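Local coordinates for protein NtrC family transcriptional regulator (Clostridium acetobutylicum ATCC 824, PDB 2Q5C) that probably regulates transcription as an ATP-dependent, DNA-binding NtrC-type activator, this chain being its N-terminal PrpR-like domain, at residues L99-K103 with H104-D108. Residues are numbered along the deposited sequence; the frame is centred on the assembly and turned at random.
Sequences LIAYK and HSIVD
Lys-103 sets its CB over a face of the His-104 imidazole, a CH-pi contact 4.2 Å from CB to the ring centroid, at the corner of a classic gamma turn. The turn ends strand 96-102, in the second of the chain's two parallel beta sheets, and starts the loop to helix 109-116, within a beta-alpha-beta crossover to strand 119-125. Lys-103 takes the turn's middle position (phi 65°, psi -52°), which closes a hydrogen bond from His-104 N to Tyr-102 O, 2.7 Å. The N-H is only moderately bent, but the donor approaches nearly at right angles to the C=O bond and tilted from the carbonyl plane. From the turn the Lys-103 side chain runs out extended, its CG over the centre of the Tyr-102 ring at 3.8 Å above the plane; Lys-103 NZ salt-bridges and Tyr-102 OH hydrogen-bonds to the same OD2 of Asp-63. Deeper in, the buried Ala-101 CB meets Ile-106 CD1 at 4.1 Å, while Ile-106 also touches Thr-83 on helix 80-90. With chi1 at -57°, His-104 CG sits beside its own backbone N, swinging the ring back over the Lys-103 carbonyl; a water 2.9 Å from Lys-103 O donates to that oxygen and also hydrogen-bonds His-104 ND1.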
ATOM      1  N   LEU A  99       7.003  -0.586 -13.646  1.00 19.67           N
ATOM      2  CA  LEU A  99       5.899  -0.800 -12.706  1.00 21.28           C
ATOM      3  C   LEU A  99       6.345  -1.906 -11.782  1.00 21.39           C
ATOM      4  O   LEU A  99       6.617  -3.029 -12.234  1.00 22.33           O
ATOM      5  CB  LEU A  99       4.669  -1.217 -13.497  1.00 21.09           C
ATOM      6  CG  LEU A  99       3.409  -1.534 -12.681  1.00 24.47           C
ATOM      7  CD1 LEU A  99       2.938  -0.310 -11.916  1.00 26.31           C
ATOM      8  CD2 LEU A  99       2.366  -1.992 -13.674  1.00 29.46           C
ATOM      9  N   ILE A 100       6.422  -1.600 -10.486  1.00 21.04           N
ATOM     10  CA  ILE A 100       6.954  -2.552  -9.524  1.00 21.67           C
ATOM     11  C   ILE A 100       5.826  -3.019  -8.620  1.00 21.15           C
ATOM     12  O   ILE A 100       5.161  -2.201  -7.965  1.00 22.85           O
ATOM     13  CB  ILE A 100       8.137  -1.970  -8.710  1.00 22.23           C
ATOM     14  CG1 ILE A 100       9.286  -1.601  -9.675  1.00 23.35           C
ATOM     15  CG2 ILE A 100       8.601  -2.971  -7.623  1.00 23.60           C
ATOM     16  CD1 ILE A 100      10.520  -1.036  -9.041  1.00 21.52           C
ATOM     17  N   ALA A 101       5.583  -4.318  -8.613  1.00 21.19           N
ATOM     18  CA  ALA A 101       4.492  -4.856  -7.797  1.00 21.25           C
ATOM     19  C   ALA A 101       4.999  -5.897  -6.817  1.00 22.13           C
ATOM     20  O   ALA A 101       6.002  -6.558  -7.064  1.00 22.32           O
ATOM     21  CB  ALA A 101       3.434  -5.464  -8.665  1.00 21.62           C
ATOM     22  N   TYR A 102       4.288  -6.037  -5.703  1.00 22.96           N
ATOM     23  CA  TYR A 102       4.570  -7.058  -4.703  1.00 24.20           C
ATOM     24  C   TYR A 102       3.961  -8.387  -5.111  1.00 24.98           C
ATOM     25  O   TYR A 102       2.743  -8.487  -5.244  1.00 25.09           O
ATOM     26  CB  TYR A 102       3.960  -6.648  -3.361  1.00 25.27           C
ATOM     27  CG  TYR A 102       4.304  -7.560  -2.195  1.00 26.81           C
ATOM     28  CD1 TYR A 102       5.622  -7.729  -1.806  1.00 28.27           C
ATOM     29  CD2 TYR A 102       3.300  -8.209  -1.456  1.00 28.14           C
ATOM     30  CE1 TYR A 102       5.969  -8.520  -0.731  1.00 30.00           C
ATOM     31  CE2 TYR A 102       3.654  -9.037  -0.362  1.00 28.18           C
ATOM     32  CZ  TYR A 102       4.992  -9.165  -0.019  1.00 29.52           C
ATOM     33  OH  TYR A 102       5.437  -9.927   1.062  1.00 31.36           O
ATOM     34  N   LYS A 103       4.827  -9.387  -5.297  1.00 25.78           N
ATOM     35  CA  LYS A 103       4.462 -10.790  -5.612  1.00 28.86           C
ATOM     36  C   LYS A 103       3.781 -11.038  -6.958  1.00 30.03           C
ATOM     37  O   LYS A 103       4.243 -11.891  -7.728  1.00 31.27           O
ATOM     38  CB  LYS A 103       3.722 -11.472  -4.439  1.00 29.00           C
ATOM     39  CG  LYS A 103       4.596 -11.605  -3.216  1.00 30.44           C
ATOM     40  CD  LYS A 103       3.965 -12.399  -2.069  1.00 32.16           C
ATOM     41  CE  LYS A 103       4.943 -12.531  -0.916  1.00 36.79           C
ATOM     42  NZ  LYS A 103       4.397 -13.246   0.298  1.00 41.11           N
ATOM     43  N   HIS A 104       2.712 -10.302  -7.242  1.00 30.32           N
ATOM     44  CA  HIS A 104       1.882 -10.548  -8.417  1.00 31.98           C
ATOM     45  C   HIS A 104       1.422  -9.226  -9.053  1.00 31.79           C
ATOM     46  O   HIS A 104       1.205  -8.225  -8.356  1.00 30.28           O
ATOM     47  CB  HIS A 104       0.651 -11.407  -8.042  1.00 33.15           C
ATOM     48  CG  HIS A 104       0.990 -12.730  -7.414  1.00 38.37           C
ATOM     49  ND1 HIS A 104       1.649 -13.736  -8.094  1.00 42.10           N
ATOM     50  CD2 HIS A 104       0.745 -13.219  -6.172  1.00 41.94           C
ATOM     51  CE1 HIS A 104       1.803 -14.780  -7.296  1.00 43.79           C
ATOM     52  NE2 HIS A 104       1.263 -14.493  -6.124  1.00 44.03           N
ATOM     53  N   SER A 105       1.249  -9.240 -10.370  1.00 31.96           N
ATOM     54  CA  SER A 105       0.651  -8.113 -11.084  1.00 32.61           C
ATOM     55  C   SER A 105      -0.761  -7.818 -10.581  1.00 31.88           C
ATOM     56  O   SER A 105      -1.511  -8.740 -10.252  1.00 32.22           O
ATOM     57  CB  SER A 105       0.550  -8.437 -12.575  1.00 33.38           C
ATOM     58  OG  SER A 105       1.797  -8.905 -13.066  1.00 37.37           O
ATOM     59  N   ILE A 106      -1.106  -6.537 -10.532  1.00 30.67           N
ATOM     60  CA  ILE A 106      -2.481  -6.110 -10.243  1.00 29.74           C
ATOM     61  C   ILE A 106      -3.274  -5.923 -11.548  1.00 28.49           C
ATOM     62  O   ILE A 106      -4.429  -6.353 -11.685  1.00 28.47           O
ATOM     63  CB  ILE A 106      -2.500  -4.802  -9.403  1.00 30.53           C
ATOM     64  CG1 ILE A 106      -1.940  -5.048  -7.999  1.00 32.05           C
ATOM     65  CG2 ILE A 106      -3.898  -4.252  -9.282  1.00 27.78           C
ATOM     66  CD1 ILE A 106      -0.463  -4.696  -7.831  1.00 34.98           C
ATOM     67  N   VAL A 107      -2.647  -5.233 -12.490  1.00 27.16           N
ATOM     68  CA  VAL A 107      -3.242  -4.998 -13.791  1.00 25.87           C
ATOM     69  C   VAL A 107      -2.305  -5.657 -14.810  1.00 24.63           C
ATOM     70  O   VAL A 107      -1.094  -5.731 -14.590  1.00 25.57           O
ATOM     71  CB  VAL A 107      -3.468  -3.465 -14.041  1.00 26.67           C
ATOM     72  CG1 VAL A 107      -2.184  -2.721 -13.889  1.00 29.87           C
ATOM     73  CG2 VAL A 107      -4.114  -3.212 -15.388  1.00 27.79           C
ATOM     74  N   ASP A 108      -2.857  -6.163 -15.910  1.00 22.18           N
ATOM     75  CA  ASP A 108      -2.016  -6.668 -16.986  1.00 21.69           C
ATOM     76  C   ASP A 108      -1.226  -5.504 -17.616  1.00 21.43           C
ATOM     77  O   ASP A 108      -1.818  -4.509 -18.065  1.00 21.39           O
ATOM     78  CB  ASP A 108      -2.909  -7.393 -17.992  1.00 21.86           C
ATOM     79  CG  ASP A 108      -2.136  -8.016 -19.110  1.00 24.63           C
ATOM     80  OD1 ASP A 108      -1.622  -7.272 -19.966  1.00 25.53           O
ATOM     81  OD2 ASP A 108      -2.043  -9.266 -19.143  1.00 28.09           O
TER
HETATM   82  O   HOH W   1       3.792 -13.622  -9.973  1.00 42.41           O